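Long-range contacts in endoglucanase A (Clostridium cellulolyticum, PDB 1EDG), which catalyses, as a family 5 glycoside hydrolase, the internal cleavage of beta-1,4-glucosidic bonds in cellulose: residues Leu35-Gly44 with Tyr53-Thr62; Trp84-Tyr93 with Lys143-Ile152. All coordinates share one frame; numbering follows the deposited sequence.

Contact 1. Residues Leu35-Gly44 with Tyr53-Thr62; sequences LGNTFDAFNG and YETSWSGIKT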
# COMPACT_ATOMS: atom_id res chain seq x y z
N LEU A 35 -1.53 6.90 5.10
CA LEU A 35 -2.10 7.46 6.33
C LEU A 35 -2.05 6.24 7.29
O LEU A 35 -3.08 5.64 7.62
CB LEU A 35 -3.57 7.87 6.09
CG LEU A 35 -4.20 9.12 6.73
CD1 LEU A 35 -5.66 8.84 7.03
CD2 LEU A 35 -3.48 9.59 7.98
N GLY A 36 -0.84 5.87 7.71
CA GLY A 36 -0.63 4.70 8.55
C GLY A 36 -1.10 4.75 9.98
O GLY A 36 -1.21 5.83 10.57
N ASN A 37 -1.37 3.57 10.53
CA ASN A 37 -1.84 3.38 11.91
C ASN A 37 -2.99 4.31 12.28
O ASN A 37 -3.08 4.78 13.42
CB ASN A 37 -0.68 3.55 12.91
CG ASN A 37 0.21 2.31 12.99
OD1 ASN A 37 0.10 1.38 12.19
ND2 ASN A 37 1.13 2.32 13.95
N THR A 38 -3.90 4.54 11.34
CA THR A 38 -5.05 5.41 11.55
C THR A 38 -6.36 4.62 11.45
O THR A 38 -6.73 3.93 12.40
CB THR A 38 -5.00 6.59 10.57
OG1 THR A 38 -3.71 7.20 10.66
CG2 THR A 38 -6.04 7.64 10.89
N PHE A 39 -7.03 4.65 10.30
CA PHE A 39 -8.28 3.90 10.15
C PHE A 39 -8.06 2.38 10.15
O PHE A 39 -9.03 1.61 10.21
CB PHE A 39 -9.03 4.35 8.90
CG PHE A 39 -9.53 5.76 8.97
CD1 PHE A 39 -10.56 6.10 9.84
CD2 PHE A 39 -8.97 6.76 8.18
CE1 PHE A 39 -11.03 7.41 9.92
CE2 PHE A 39 -9.44 8.07 8.25
CZ PHE A 39 -10.47 8.40 9.13
N ASP A 40 -6.80 1.97 10.08
CA ASP A 40 -6.41 0.56 10.10
C ASP A 40 -6.28 -0.03 11.51
O ASP A 40 -6.10 -1.24 11.67
CB ASP A 40 -5.11 0.30 9.30
CG ASP A 40 -4.03 1.36 9.54
OD1 ASP A 40 -4.30 2.55 9.35
OD2 ASP A 40 -2.88 0.98 9.87
N ALA A 41 -6.37 0.83 12.53
CA ALA A 41 -6.28 0.37 13.92
C ALA A 41 -7.51 -0.51 14.21
O ALA A 41 -8.62 -0.16 13.82
CB ALA A 41 -6.24 1.56 14.87
N PHE A 42 -7.29 -1.65 14.87
CA PHE A 42 -8.41 -2.55 15.17
C PHE A 42 -8.54 -2.91 16.65
O PHE A 42 -9.34 -3.78 17.00
CB PHE A 42 -8.33 -3.82 14.31
CG PHE A 42 -7.08 -4.61 14.50
CD1 PHE A 42 -7.00 -5.60 15.48
CD2 PHE A 42 -5.97 -4.39 13.70
CE1 PHE A 42 -5.84 -6.34 15.65
CE2 PHE A 42 -4.81 -5.14 13.86
CZ PHE A 42 -4.74 -6.11 14.84
N ASN A 43 -7.75 -2.27 17.49
CA ASN A 43 -7.79 -2.51 18.93
C ASN A 43 -7.19 -1.31 19.64
O ASN A 43 -6.76 -0.35 18.98
CB ASN A 43 -7.07 -3.81 19.31
CG ASN A 43 -5.59 -3.80 18.97
OD1 ASN A 43 -4.93 -2.76 18.97
ND2 ASN A 43 -5.04 -4.98 18.70
N GLY A 44 -7.19 -1.33 20.96
CA GLY A 44 -6.64 -0.22 21.71
C GLY A 44 -6.82 -0.34 23.20
O GLY A 44 -7.64 -1.13 23.67
N TYR A 53 -11.22 4.67 17.10
CA TYR A 53 -10.29 3.80 16.40
C TYR A 53 -9.30 4.62 15.56
O TYR A 53 -8.13 4.25 15.44
CB TYR A 53 -11.05 2.79 15.52
CG TYR A 53 -11.55 1.57 16.28
CD1 TYR A 53 -10.67 0.56 16.67
CD2 TYR A 53 -12.90 1.43 16.60
CE1 TYR A 53 -11.12 -0.56 17.36
CE2 TYR A 53 -13.36 0.31 17.30
CZ TYR A 53 -12.47 -0.68 17.67
OH TYR A 53 -12.91 -1.80 18.35
N GLU A 54 -9.76 5.77 15.06
CA GLU A 54 -8.90 6.64 14.25
C GLU A 54 -7.69 7.18 15.00
O GLU A 54 -6.61 7.33 14.42
CB GLU A 54 -9.70 7.82 13.68
CG GLU A 54 -8.82 8.79 12.87
CD GLU A 54 -9.57 9.98 12.31
OE1 GLU A 54 -10.78 10.14 12.59
OE2 GLU A 54 -8.95 10.76 11.58
N THR A 55 -7.87 7.48 16.29
CA THR A 55 -6.79 8.02 17.12
C THR A 55 -6.13 6.98 18.02
O THR A 55 -5.08 7.23 18.63
CB THR A 55 -7.32 9.17 17.99
OG1 THR A 55 -8.39 8.69 18.80
CG2 THR A 55 -7.85 10.29 17.11
N SER A 56 -6.73 5.79 18.09
CA SER A 56 -6.23 4.71 18.93
C SER A 56 -4.72 4.46 18.82
O SER A 56 -4.02 4.38 19.85
CB SER A 56 -6.99 3.42 18.63
OG SER A 56 -6.59 2.39 19.52
N TRP A 57 -4.22 4.30 17.60
CA TRP A 57 -2.80 4.05 17.39
C TRP A 57 -2.05 5.31 16.94
O TRP A 57 -0.86 5.46 17.22
CB TRP A 57 -2.58 2.96 16.34
CG TRP A 57 -3.08 1.60 16.68
CD1 TRP A 57 -3.66 1.19 17.85
CD2 TRP A 57 -3.06 0.44 15.83
NE1 TRP A 57 -3.99 -0.14 17.78
CE2 TRP A 57 -3.63 -0.62 16.55
CE3 TRP A 57 -2.60 0.21 14.52
CZ2 TRP A 57 -3.76 -1.91 16.01
CZ3 TRP A 57 -2.73 -1.07 13.98
CH2 TRP A 57 -3.31 -2.11 14.73
N SER A 58 -2.74 6.18 16.22
CA SER A 58 -2.13 7.40 15.70
C SER A 58 -1.94 8.49 16.75
O SER A 58 -0.96 9.23 16.72
CB SER A 58 -2.98 7.95 14.56
OG SER A 58 -4.23 8.39 15.04
N GLY A 59 -2.92 8.61 17.64
CA GLY A 59 -2.87 9.60 18.69
C GLY A 59 -3.37 10.98 18.30
O GLY A 59 -3.27 11.91 19.10
N ILE A 60 -3.93 11.12 17.10
CA ILE A 60 -4.42 12.42 16.66
C ILE A 60 -5.40 12.28 15.49
O ILE A 60 -5.24 11.39 14.65
CB ILE A 60 -3.22 13.35 16.26
CG1 ILE A 60 -3.71 14.75 15.90
CG2 ILE A 60 -2.41 12.73 15.12
CD1 ILE A 60 -2.58 15.74 15.63
N LYS A 61 -6.43 13.11 15.48
CA LYS A 61 -7.44 13.08 14.43
C LYS A 61 -6.94 13.79 13.17
O LYS A 61 -6.37 14.88 13.25
CB LYS A 61 -8.74 13.73 14.92
CG LYS A 61 -9.88 13.64 13.92
CD LYS A 61 -11.17 14.20 14.51
CE LYS A 61 -12.27 14.28 13.46
NZ LYS A 61 -13.53 14.88 13.98
N THR A 62 -7.17 13.16 12.03
CA THR A 62 -6.74 13.69 10.74
C THR A 62 -7.46 14.98 10.36
O THR A 62 -8.67 15.08 10.52
CB THR A 62 -7.01 12.65 9.63
OG1 THR A 62 -6.58 11.36 10.09
CG2 THR A 62 -6.25 13.01 8.36
O HOH W 1 -5.23 4.87 15.20
O HOH W 2 1.42 5.00 15.48
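Trp57 lies over Ala41 in a loop-against-loop contact at the C-terminal end of the first strand of a (beta/alpha)8 barrel, where the chain leaving strand 32-34 folds back on the short, weakly bonded helix 53-56 and the turn after it. A type I beta turn from Thr38 to Ala41 presents Ala41 to the indole: its CA stands 3.6 Å from the centroid of the six-membered ring of Trp57, only 6° off the normal, a CH-pi contact. Other neighbours hold the rim of the indole. The edge of Trp57 points at the face of Phe42 in an offset edge-to-face pair, and Trp57 NE1 donates to Asn43 OD1 at 3.0 Å in a bent bond (139° at the hydrogen), the acceptor lying almost in the indole plane. With Asn43 CG between its backbone N and carbonyl carbon (chi1 62°), the amide turns back to the indole, while the backbone carbonyl Asn43 O accepts from Ser56 OG at 2.8 Å. At the other end of the contact, next to helix 97-111, Thr38 CG2 packs 3.6 Å from Glu54 CG. The extended Glu54 chain runs beside the Phe39 ring, and its carboxylate OE2 takes two bonds from Thr62, from OG1 on the anti lone pair and from N above the carboxylate plane; Arg102 forms a salt bridge to OE1. Thr38 OG1 donates to Gly36 O and is also hydrogen-bonded to Arg357. Water 1 links the backbones, accepting from Trp57 N at 2.7 Å and lying 2.8 Å from Asn37 O; water 2 joins Asn37 ND2 to Trp57 O. The chemistry is thus divided: an aromatic and amide frame probably restrains the rotation of the indole, whereas the buried Glu54 carboxylate, gripped by Thr62 and Arg102, probably stays ionised.

Contact 2. Residues Trp84-Tyr93 with Lys143-Ile152; sequences WHPHVSGSDY and KYITSVWAQI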
# COMPACT_ATOMS: atom_id res chain seq x y z
N TRP A 84 -12.09 -2.58 8.32
CA TRP A 84 -13.54 -2.50 8.47
C TRP A 84 -14.19 -3.46 9.45
O TRP A 84 -15.30 -3.19 9.93
CB TRP A 84 -14.22 -2.70 7.11
CG TRP A 84 -13.68 -1.84 6.02
CD1 TRP A 84 -12.60 -2.11 5.22
CD2 TRP A 84 -14.19 -0.57 5.60
NE1 TRP A 84 -12.41 -1.08 4.34
CE2 TRP A 84 -13.37 -0.12 4.54
CE3 TRP A 84 -15.26 0.24 6.01
CZ2 TRP A 84 -13.59 1.10 3.89
CZ3 TRP A 84 -15.48 1.45 5.37
CH2 TRP A 84 -14.64 1.87 4.31
N HIS A 85 -13.52 -4.57 9.78
CA HIS A 85 -14.12 -5.57 10.66
C HIS A 85 -14.68 -5.11 12.02
O HIS A 85 -15.69 -5.66 12.48
CB HIS A 85 -13.25 -6.84 10.79
CG HIS A 85 -12.15 -6.75 11.80
ND1 HIS A 85 -10.85 -6.44 11.47
CD2 HIS A 85 -12.16 -6.96 13.14
CE1 HIS A 85 -10.10 -6.47 12.56
NE2 HIS A 85 -10.87 -6.77 13.59
N PRO A 86 -14.05 -4.12 12.68
CA PRO A 86 -14.67 -3.75 13.96
C PRO A 86 -15.85 -2.78 13.78
O PRO A 86 -16.44 -2.32 14.77
CB PRO A 86 -13.51 -3.13 14.74
CG PRO A 86 -12.64 -2.58 13.70
CD PRO A 86 -12.68 -3.58 12.58
N HIS A 87 -16.22 -2.51 12.54
CA HIS A 87 -17.31 -1.58 12.22
C HIS A 87 -18.40 -2.23 11.38
O HIS A 87 -19.21 -1.54 10.75
CB HIS A 87 -16.73 -0.37 11.50
CG HIS A 87 -15.59 0.27 12.23
ND1 HIS A 87 -14.27 -0.03 11.96
CD2 HIS A 87 -15.59 1.13 13.27
CE1 HIS A 87 -13.50 0.62 12.82
NE2 HIS A 87 -14.27 1.33 13.62
N VAL A 88 -18.44 -3.55 11.41
CA VAL A 88 -19.40 -4.34 10.64
C VAL A 88 -20.30 -5.14 11.61
O VAL A 88 -19.84 -5.56 12.67
CB VAL A 88 -18.59 -5.27 9.70
CG1 VAL A 88 -19.28 -6.58 9.47
CG2 VAL A 88 -18.31 -4.56 8.39
N SER A 89 -21.56 -5.32 11.24
CA SER A 89 -22.50 -6.09 12.07
C SER A 89 -23.48 -6.92 11.24
O SER A 89 -23.75 -6.61 10.07
CB SER A 89 -23.29 -5.16 13.00
OG SER A 89 -24.22 -4.35 12.29
N GLY A 90 -24.03 -7.96 11.85
CA GLY A 90 -24.99 -8.80 11.16
C GLY A 90 -24.40 -9.79 10.19
O GLY A 90 -23.21 -9.75 9.85
N SER A 91 -25.25 -10.69 9.71
CA SER A 91 -24.84 -11.72 8.77
C SER A 91 -24.51 -11.10 7.42
O SER A 91 -23.84 -11.72 6.59
CB SER A 91 -25.96 -12.75 8.61
OG SER A 91 -27.18 -12.12 8.22
N ASP A 92 -25.00 -9.88 7.20
CA ASP A 92 -24.77 -9.16 5.95
C ASP A 92 -23.57 -8.21 6.02
O ASP A 92 -23.33 -7.45 5.07
CB ASP A 92 -26.04 -8.40 5.55
CG ASP A 92 -26.47 -7.37 6.59
OD1 ASP A 92 -25.99 -7.41 7.74
OD2 ASP A 92 -27.31 -6.52 6.26
N TYR A 93 -22.86 -8.21 7.14
CA TYR A 93 -21.69 -7.36 7.33
C TYR A 93 -21.97 -5.89 7.00
O TYR A 93 -21.20 -5.26 6.27
CB TYR A 93 -20.51 -7.86 6.50
CG TYR A 93 -20.10 -9.29 6.78
CD1 TYR A 93 -19.24 -9.60 7.83
CD2 TYR A 93 -20.59 -10.34 5.99
CE1 TYR A 93 -18.87 -10.91 8.09
CE2 TYR A 93 -20.22 -11.66 6.25
CZ TYR A 93 -19.36 -11.94 7.29
OH TYR A 93 -19.00 -13.24 7.53
N LYS A 143 -18.42 -13.99 1.43
CA LYS A 143 -19.50 -13.13 1.89
C LYS A 143 -18.96 -11.80 2.40
O LYS A 143 -19.53 -10.75 2.11
CB LYS A 143 -20.33 -13.81 2.99
CG LYS A 143 -20.88 -15.16 2.58
CD LYS A 143 -21.55 -15.11 1.21
CE LYS A 143 -21.82 -16.51 0.65
NZ LYS A 143 -20.57 -17.31 0.38
N TYR A 144 -17.85 -11.86 3.12
CA TYR A 144 -17.23 -10.64 3.66
C TYR A 144 -16.77 -9.70 2.54
O TYR A 144 -17.19 -8.53 2.48
CB TYR A 144 -16.05 -10.99 4.57
CG TYR A 144 -15.42 -9.78 5.23
CD1 TYR A 144 -16.04 -9.15 6.31
CD2 TYR A 144 -14.25 -9.21 4.72
CE1 TYR A 144 -15.52 -7.99 6.87
CE2 TYR A 144 -13.72 -8.04 5.28
CZ TYR A 144 -14.36 -7.44 6.35
OH TYR A 144 -13.88 -6.28 6.90
N ILE A 145 -15.94 -10.22 1.65
CA ILE A 145 -15.40 -9.44 0.54
C ILE A 145 -16.48 -8.85 -0.36
O ILE A 145 -16.45 -7.66 -0.69
CB ILE A 145 -14.39 -10.31 -0.30
CG1 ILE A 145 -13.10 -10.56 0.49
CG2 ILE A 145 -14.06 -9.63 -1.64
CD1 ILE A 145 -12.27 -9.31 0.81
N THR A 146 -17.47 -9.65 -0.74
CA THR A 146 -18.54 -9.17 -1.60
C THR A 146 -19.47 -8.16 -0.93
O THR A 146 -19.87 -7.17 -1.55
CB THR A 146 -19.36 -10.34 -2.20
OG1 THR A 146 -19.93 -11.12 -1.14
CG2 THR A 146 -18.48 -11.23 -3.05
N SER A 147 -19.82 -8.39 0.34
CA SER A 147 -20.71 -7.48 1.07
C SER A 147 -20.06 -6.12 1.31
O SER A 147 -20.64 -5.07 1.04
CB SER A 147 -21.11 -8.08 2.41
OG SER A 147 -21.75 -9.33 2.24
N VAL A 148 -18.84 -6.15 1.84
CA VAL A 148 -18.09 -4.93 2.14
C VAL A 148 -17.81 -4.13 0.88
O VAL A 148 -18.05 -2.91 0.84
CB VAL A 148 -16.78 -5.27 2.91
CG1 VAL A 148 -15.86 -4.08 2.95
CG2 VAL A 148 -17.13 -5.71 4.33
N TRP A 149 -17.36 -4.79 -0.18
CA TRP A 149 -17.06 -4.07 -1.41
C TRP A 149 -18.28 -3.54 -2.14
O TRP A 149 -18.21 -2.49 -2.77
CB TRP A 149 -16.12 -4.86 -2.31
CG TRP A 149 -14.70 -4.67 -1.86
CD1 TRP A 149 -13.90 -5.60 -1.27
CD2 TRP A 149 -13.96 -3.44 -1.88
NE1 TRP A 149 -12.70 -5.02 -0.91
CE2 TRP A 149 -12.71 -3.70 -1.27
CE3 TRP A 149 -14.23 -2.15 -2.35
CZ2 TRP A 149 -11.74 -2.71 -1.11
CZ3 TRP A 149 -13.27 -1.16 -2.18
CH2 TRP A 149 -12.04 -1.45 -1.57
N ALA A 150 -19.42 -4.22 -2.00
CA ALA A 150 -20.64 -3.74 -2.64
C ALA A 150 -21.04 -2.41 -1.98
O ALA A 150 -21.47 -1.48 -2.65
CB ALA A 150 -21.77 -4.77 -2.49
N GLN A 151 -20.85 -2.34 -0.67
CA GLN A 151 -21.17 -1.14 0.10
C GLN A 151 -20.21 0.01 -0.20
O GLN A 151 -20.65 1.16 -0.39
CB GLN A 151 -21.17 -1.45 1.59
CG GLN A 151 -22.26 -2.42 2.02
CD GLN A 151 -22.13 -2.79 3.47
OE1 GLN A 151 -22.50 -2.02 4.36
NE2 GLN A 151 -21.57 -3.96 3.73
N ILE A 152 -18.91 -0.28 -0.22
CA ILE A 152 -17.92 0.75 -0.51
C ILE A 152 -18.14 1.29 -1.92
O ILE A 152 -18.16 2.50 -2.15
CB ILE A 152 -16.48 0.23 -0.34
CG1 ILE A 152 -16.24 -0.17 1.11
CG2 ILE A 152 -15.47 1.32 -0.74
CD1 ILE A 152 -14.95 -0.93 1.33
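Tyr93 and Trp84 bring an excursion of the (beta/alpha)8 barrel, the loop after strand 77-80 with its small antiparallel hairpin of strands 88-89 and 94-95, down onto helix 138-155. Along the helix, Lys143 comes first: its CB lies 3.9 Å from Tyr93 CE2, while its bent chain carries NZ away to Ala139 O. Tyr144 follows, with CG anti to the backbone N (chi1 -177°), which swings the ring toward the loop; its edge meets the face of Tyr93 in a T-shaped pair, planes at 89° and centroids 5.4 Å apart. At the far end of the ring the Tyr144 hydroxyl packs 3.6 Å from Trp84 CB and is hydrogen-bonded to Asp124, whose carboxylate also receives Trp84 N and is hydrogen-bonded to His85 ND1. One turn on, Ser147 sets its CB 3.5 Å from Asp92 O and directs its OG back to Lys143 O, which thereby accepts from both OG and N of Ser147, on opposite faces of the carbonyl plane. Val148 places CG1 over a face of the Trp84 indole and CG2 opposite Val88 CG2, at 4.4 Å. Gln151 is the polar tie between loop and helix: its OE1 accepts from Ile95 N in the second strand of the hairpin, and its NE2 is spent twice, on Ser147 O of its own helix and on Tyr93 O across the contact, the latter at 2.9 Å and 165°, with Tyr93 O almost in the amide plane. Trp84 NE1 is hydrogen-bonded to Asn120 O, and Ile152, pointing against Trp84, adds its CD1 to the same face of the indole as Val148, 3.5 Å from Trp84 CZ2.

Overall arrangement
Contacts 1 and 2 follow one another along the chain, the first closing before the second opens, and their centres lie about 20 Å apart. Both belong to the single eight-stranded parallel barrel: contact 1 is built in the loop after its first strand, 32-34, while contact 2 joins the loop after its second, 77-80, to helix 138-155, which follows the third, 116-120. The two meet directly, Tyr53 CD2 lying 3.3 Å from His87 NE2 and Phe42 CB 3.6 Å from His85 CE1. The loops after the first two strands thus pack against each other at the C-terminal end of the barrel, the end where TIM-barrel glycoside hydrolases carry their active site.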